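Local coordinates for thioesterase domain-containing protein (Pseudomonas aeruginosa, PDB 3F1T), which belongs to the hotdog-fold thioesterases and probably hydrolyses acyl-CoA thioesters, perhaps 1,4-dihydroxy-2-naphthoyl-CoA, at residues L37-S42 against G56-T61. Residues are numbered along the deposited sequence; the frame is centred on the assembly and turned at random.
Sequences LRLPYS and GGAITT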
ATOM      1  N   LEU B  37       1.530 -12.534  18.197  1.00 17.44           N
ATOM      2  CA  LEU B  37       1.476 -13.915  17.764  1.00 17.64           C
ATOM      3  C   LEU B  37       2.885 -14.404  17.478  1.00 16.90           C
ATOM      4  O   LEU B  37       3.759 -13.619  17.113  1.00 18.45           O
ATOM      5  CB  LEU B  37       0.628 -14.037  16.487  1.00 17.42           C
ATOM      6  CG  LEU B  37      -0.852 -14.376  16.643  1.00 20.78           C
ATOM      7  CD1 LEU B  37      -1.547 -13.344  17.494  1.00 20.43           C
ATOM      8  CD2 LEU B  37      -1.541 -14.530  15.294  1.00 18.62           C
ATOM      9  N   ARG B  38       3.018 -15.718  17.380  1.00 16.07           N
ATOM     10  CA  ARG B  38       4.248 -16.333  16.968  1.00 16.46           C
ATOM     11  C   ARG B  38       4.024 -17.370  15.855  1.00 17.23           C
ATOM     12  O   ARG B  38       3.132 -18.204  15.944  1.00 18.75           O
ATOM     13  CB  ARG B  38       4.945 -16.968  18.172  1.00 16.46           C
ATOM     14  CG  ARG B  38       6.254 -17.631  17.823  1.00 18.32           C
ATOM     15  CD  ARG B  38       6.734 -18.526  18.933  1.00 25.46           C
ATOM     16  NE  ARG B  38       5.911 -19.724  19.075  1.00 25.47           N
ATOM     17  CZ  ARG B  38       6.274 -20.778  19.799  1.00 23.87           C
ATOM     18  NH1 ARG B  38       7.481 -20.821  20.338  1.00 25.13           N
ATOM     19  NH2 ARG B  38       5.447 -21.794  19.965  1.00 24.93           N
ATOM     20  N   LEU B  39       4.899 -17.347  14.853  1.00 18.53           N
ATOM     21  CA  LEU B  39       5.016 -18.414  13.871  1.00 17.22           C
ATOM     22  C   LEU B  39       6.297 -19.224  14.120  1.00 18.40           C
ATOM     23  O   LEU B  39       7.395 -18.736  13.881  1.00 17.77           O
ATOM     24  CB  LEU B  39       5.038 -17.795  12.476  1.00 17.06           C
ATOM     25  CG  LEU B  39       5.500 -18.623  11.273  1.00 20.06           C
ATOM     26  CD1 LEU B  39       4.411 -19.630  10.889  1.00 17.81           C
ATOM     27  CD2 LEU B  39       5.796 -17.685  10.106  1.00 15.67           C
ATOM     28  N   PRO B  40       6.156 -20.493  14.543  1.00 19.18           N
ATOM     29  CA  PRO B  40       7.318 -21.377  14.690  1.00 19.03           C
ATOM     30  C   PRO B  40       7.959 -21.700  13.335  1.00 20.36           C
ATOM     31  O   PRO B  40       7.265 -22.099  12.402  1.00 22.60           O
ATOM     32  CB  PRO B  40       6.719 -22.644  15.320  1.00 17.08           C
ATOM     33  CG  PRO B  40       5.306 -22.641  14.909  1.00 19.28           C
ATOM     34  CD  PRO B  40       4.884 -21.198  14.790  1.00 19.21           C
ATOM     35  N   TYR B  41       9.264 -21.493  13.211  1.00 22.28           N
ATOM     36  CA  TYR B  41       9.900 -21.543  11.894  1.00 24.88           C
ATOM     37  C   TYR B  41       9.809 -22.903  11.190  1.00 26.93           C
ATOM     38  O   TYR B  41       9.673 -22.961   9.970  1.00 26.87           O
ATOM     39  CB  TYR B  41      11.347 -21.027  11.940  1.00 24.67           C
ATOM     40  CG  TYR B  41      12.356 -21.992  12.517  1.00 24.74           C
ATOM     41  CD1 TYR B  41      12.935 -22.982  11.722  1.00 25.24           C
ATOM     42  CD2 TYR B  41      12.835 -21.829  13.814  1.00 19.55           C
ATOM     43  CE1 TYR B  41      13.930 -23.807  12.216  1.00 25.61           C
ATOM     44  CE2 TYR B  41      13.809 -22.664  14.324  1.00 21.86           C
ATOM     45  CZ  TYR B  41      14.366 -23.641  13.516  1.00 26.69           C
ATOM     46  OH  TYR B  41      15.351 -24.468  14.010  1.00 30.26           O
ATOM     47  N   SER B  42       9.822 -23.988  11.962  1.00 27.54           N
ATOM     48  CA  SER B  42       9.810 -25.328  11.385  1.00 31.35           C
ATOM     49  C   SER B  42       8.578 -25.568  10.522  1.00 32.62           C
ATOM     50  O   SER B  42       8.596 -26.398   9.621  1.00 31.67           O
ATOM     51  CB  SER B  42       9.879 -26.389  12.482  1.00 31.48           C
ATOM     52  OG  SER B  42       8.909 -26.133  13.487  1.00 36.26           O
ATOM     53  N   GLY B  56       8.015 -16.305   2.806  1.00 30.68           N
ATOM     54  CA  GLY B  56       7.393 -14.991   2.920  1.00 27.53           C
ATOM     55  C   GLY B  56       5.892 -15.056   3.092  1.00 27.27           C
ATOM     56  O   GLY B  56       5.316 -14.255   3.816  1.00 27.98           O
ATOM     57  N   GLY B  57       5.239 -15.983   2.398  1.00 26.46           N
ATOM     58  CA  GLY B  57       3.780 -16.106   2.489  1.00 23.18           C
ATOM     59  C   GLY B  57       3.280 -16.553   3.851  1.00 22.21           C
ATOM     60  O   GLY B  57       2.144 -16.277   4.223  1.00 22.22           O
ATOM     61  N   ALA B  58       4.126 -17.274   4.584  1.00 21.16           N
ATOM     62  CA  ALA B  58       3.859 -17.609   5.984  1.00 21.32           C
ATOM     63  C   ALA B  58       3.770 -16.356   6.846  1.00 22.14           C
ATOM     64  O   ALA B  58       2.881 -16.236   7.697  1.00 21.89           O
ATOM     65  CB  ALA B  58       4.943 -18.568   6.532  1.00 18.64           C
ATOM     66  N   ILE B  59       4.732 -15.453   6.662  1.00 23.60           N
ATOM     67  CA  ILE B  59       4.774 -14.201   7.408  1.00 22.90           C
ATOM     68  C   ILE B  59       3.632 -13.263   7.062  1.00 23.52           C
ATOM     69  O   ILE B  59       3.086 -12.623   7.949  1.00 23.76           O
ATOM     70  CB  ILE B  59       6.109 -13.467   7.233  1.00 26.56           C
ATOM     71  CG1 ILE B  59       7.228 -14.235   7.937  1.00 19.89           C
ATOM     72  CG2 ILE B  59       6.009 -12.049   7.781  1.00 21.09           C
ATOM     73  CD1 ILE B  59       8.567 -14.043   7.286  1.00 32.91           C
ATOM     74  N   THR B  60       3.163 -13.304   5.818  1.00 23.65           N
ATOM     75  CA  THR B  60       1.927 -12.614   5.459  1.00 24.33           C
ATOM     76  C   THR B  60       0.763 -13.103   6.299  1.00 23.40           C
ATOM     77  O   THR B  60      -0.067 -12.314   6.751  1.00 26.00           O
ATOM     78  CB  THR B  60       1.550 -12.841   3.973  1.00 26.29           C
ATOM     79  OG1 THR B  60       2.490 -12.165   3.141  1.00 22.78           O
ATOM     80  CG2 THR B  60       0.142 -12.305   3.685  1.00 25.02           C
ATOM     81  N   THR B  61       0.557 -14.414   6.295  1.00 22.13           N
ATOM     82  CA  THR B  61      -0.496 -14.996   7.105  1.00 19.62           C
ATOM     83  C   THR B  61      -0.343 -14.570   8.558  1.00 16.75           C
ATOM     84  O   THR B  61      -1.314 -14.191   9.202  1.00 18.91           O
ATOM     85  CB  THR B  61      -0.472 -16.535   7.028  1.00 22.52           C
ATOM     86  OG1 THR B  61      -0.687 -16.947   5.669  1.00 18.55           O
ATOM     87  CG2 THR B  61      -1.562 -17.115   7.904  1.00 20.46           C
TER
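The peptide plane joining Ala58 to Ile59 presents one face to Leu39, whose CD2 methyl sits almost directly above the carbonyl carbon, Leu39 CD2 to Ala58 C 4.1 Å. On that same face two alkyl groups rise at the borders of the plane: Ala58 CB is 3.8 Å from Leu39 CD2, and Ile59 CG1 flanks the methyl more loosely at 4.3 Å. A single branch thus does the touching: CG, anti to the backbone N (chi1 165°), carries the chain on toward the helix, and chi2 of 75° turns CD2 rather than CD1 down onto it. Such a strand leucine resting on a helix surface illustrates how a hotdog fold closes: the antiparallel sheet wraps round the long helix 56-70, and here the end of strand 34-39 meets the helix's first turn. Leu23 and Leu25 add to the apolar surroundings of Leu39, while Ile59 also reaches Tyr90 of strand 83-90. Within the helix, the carbonyl of Gly57 is gripped twice, by Thr61 N and by the Thr61 hydroxyl, OG1 to Gly57 O 3.2 Å, tilted only 17° from the carbonyl plane. That threonine also packs on His19 of the second subunit.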